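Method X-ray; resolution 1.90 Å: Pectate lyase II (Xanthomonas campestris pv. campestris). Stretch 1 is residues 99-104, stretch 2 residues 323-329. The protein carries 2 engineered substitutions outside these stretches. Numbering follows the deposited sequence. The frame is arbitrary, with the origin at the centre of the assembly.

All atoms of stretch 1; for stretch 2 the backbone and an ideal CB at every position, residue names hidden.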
# COMPACT_ATOMS: atom_id res chain seq x y z
N ILE A 99 2.73 -11.01 0.90
CA ILE A 99 3.78 -10.30 1.62
C ILE A 99 3.20 -9.94 2.99
O ILE A 99 2.25 -9.17 3.07
CB ILE A 99 4.27 -9.05 0.85
CG1 ILE A 99 4.80 -9.44 -0.54
CG2 ILE A 99 5.34 -8.29 1.65
CD1 ILE A 99 4.84 -8.29 -1.54
N GLN A 100 3.78 -10.51 4.05
CA GLN A 100 3.15 -10.47 5.37
C GLN A 100 4.16 -10.32 6.51
O GLN A 100 5.23 -10.91 6.47
CB GLN A 100 2.34 -11.76 5.56
CG GLN A 100 1.29 -11.71 6.64
CD GLN A 100 0.45 -12.98 6.66
OE1 GLN A 100 0.98 -14.08 6.55
NE2 GLN A 100 -0.86 -12.81 6.78
N ASN A 101 3.79 -9.54 7.53
CA ASN A 101 4.58 -9.38 8.76
C ASN A 101 6.00 -8.84 8.57
O ASN A 101 6.90 -9.12 9.37
CB ASN A 101 4.59 -10.69 9.58
CG ASN A 101 4.65 -10.44 11.09
OD1 ASN A 101 3.89 -9.64 11.63
ND2 ASN A 101 5.55 -11.14 11.76
N MET A 102 6.21 -8.08 7.50
CA MET A 102 7.50 -7.44 7.26
C MET A 102 7.53 -6.04 7.86
O MET A 102 6.56 -5.29 7.76
CB MET A 102 7.82 -7.35 5.76
CG MET A 102 8.08 -8.70 5.09
SD MET A 102 9.62 -9.47 5.61
CE MET A 102 10.80 -8.58 4.59
N THR A 103 8.65 -5.71 8.50
CA THR A 103 8.90 -4.35 8.97
C THR A 103 9.97 -3.76 8.06
O THR A 103 11.13 -4.20 8.06
CB THR A 103 9.33 -4.32 10.45
OG1 THR A 103 8.27 -4.85 11.26
CG2 THR A 103 9.64 -2.90 10.90
N ILE A 104 9.56 -2.77 7.26
CA ILE A 104 10.38 -2.19 6.20
C ILE A 104 10.58 -0.70 6.47
O ILE A 104 9.62 0.08 6.43
CB ILE A 104 9.72 -2.42 4.80
CG1 ILE A 104 9.51 -3.92 4.54
CG2 ILE A 104 10.56 -1.79 3.69
CD1 ILE A 104 8.69 -4.25 3.29
N UNK A 323 -0.27 -3.73 11.40
CA UNK A 323 1.19 -3.73 11.37
C UNK A 323 1.81 -5.09 11.66
O UNK A 323 1.10 -6.06 11.95
CB UNK A 323 1.72 -2.71 12.38
N UNK A 324 3.13 -5.14 11.57
CA UNK A 324 3.89 -6.34 11.88
C UNK A 324 4.04 -6.51 13.39
O UNK A 324 3.88 -5.54 14.15
CB UNK A 324 5.26 -6.29 11.21
N UNK A 325 4.32 -7.73 13.83
CA UNK A 325 4.54 -8.02 15.25
C UNK A 325 3.26 -8.12 16.06
O UNK A 325 3.30 -8.15 17.29
CB UNK A 325 5.43 -6.94 15.86
N UNK A 326 2.12 -8.19 15.36
CA UNK A 326 0.81 -8.26 16.01
C UNK A 326 0.19 -9.66 15.93
O UNK A 326 -1.00 -9.83 16.19
CB UNK A 326 -0.14 -7.24 15.38
N UNK A 327 1.01 -10.64 15.55
CA UNK A 327 0.57 -12.03 15.38
C UNK A 327 -0.58 -12.17 14.35
O UNK A 327 -1.40 -13.09 14.44
CB UNK A 327 0.12 -12.59 16.73
N UNK A 328 -0.61 -11.26 13.38
CA UNK A 328 -1.63 -11.25 12.32
C UNK A 328 -3.06 -11.11 12.87
O UNK A 328 -4.01 -11.61 12.27
CB UNK A 328 -1.53 -12.53 11.49
N UNK A 329 -3.19 -10.40 14.00
CA UNK A 329 -4.49 -10.21 14.65
C UNK A 329 -5.47 -9.48 13.73
O UNK A 329 -5.07 -8.58 12.99
CB UNK A 329 -4.32 -9.43 15.96

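Position 323 has a phi of 102° and a psi of 177°, a combination that by itself favours glycine, and its ideal CB points away from stretch 1 with nothing of that stretch within 5.5 Å. The deposited residue is G323. G323 O accepts a 2.8 Å hydrogen bond from the O of water 2, which also donates to N101 OD1 at 2.8 Å.

Position 324 lies closest to the opposing backbone, its CA 4.4 Å from N101 CA, and its CA-to-CB bond points toward stretch 1. The ideal CB already sits 3.3 Å from T103 OG1, 3.6 Å from N101 OD1 and 3.8 Å from M102 O. With oxygens so near, a small side chain fits most simply: alanine is the natural reading, serine a conceivable one, and glycine would leave the contact unfilled. The residue is A324, whose methyl packs against T103, with CB 3.3 Å from OG1.

At 325, phi is 78° and psi 12°, again favouring glycine, although asparagine or aspartate can adopt such angles. The ideal CB points sideways, 5.3 Å from N101 OD1, so the useful group is the backbone amide. The residue is G325, and its N donates to N101 OD1 in a 2.9 Å hydrogen bond at 158°, the one direct hydrogen bond between the stretches.

Position 326 points sideways into space that stretch 1 leaves empty, so many polar or long side chains would suit. It is K326, whose end leads away. Its backbone opens a type I' turn, closed by the amide N of position 329 donating to K326 O at 3.1 Å, while K326 N donates to water 2.

Position 327 has a left-handed backbone, phi 58° and psi 29°, and a CB directed away; asparagine, glycine or aspartate would fit. N327 is found, its N donating to water 1 at 3.2 Å, and that water also accepts a weak bond from N101 ND2.

Position 328 is left-handed too, at 60° and 32°, which would suit glycine or asparagine. Yet its ideal CB, though sideways, is only 4.8 Å from Q100 NE2, and the aliphatic part of Q100 lies within reach of a longer side chain. Leucine or methionine could exploit this, as could a polar chain seeking the amide. L328 takes the apolar option: its end comes nearer, placing CD2 3.6 Å from Q100 CG and 4.2 Å from N101 CB.

Position 329 is out of reach, with ordinary angles; A329 completes the turn.

Stretch 2, residues 323-329: GAGKNLA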
# COMPACT_ATOMS: atom_id res chain seq x y z
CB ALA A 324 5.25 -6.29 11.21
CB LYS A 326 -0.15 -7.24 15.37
CG LYS A 326 0.25 -5.79 15.59
CD LYS A 326 -0.08 -5.33 17.00
CE LYS A 326 0.39 -3.90 17.24
NZ LYS A 326 -0.17 -2.96 16.24
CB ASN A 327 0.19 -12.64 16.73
CG ASN A 327 -0.02 -14.13 16.66
OD1 ASN A 327 0.77 -14.87 16.07
ND2 ASN A 327 -1.10 -14.59 17.27
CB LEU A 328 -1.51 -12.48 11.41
CG LEU A 328 -0.11 -12.93 10.96
CD1 LEU A 328 -0.19 -14.22 10.16
CD2 LEU A 328 0.60 -11.83 10.14
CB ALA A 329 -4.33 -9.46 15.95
O HOH W 1 4.06 -11.25 14.83
O HOH W 2 1.35 -8.80 12.53
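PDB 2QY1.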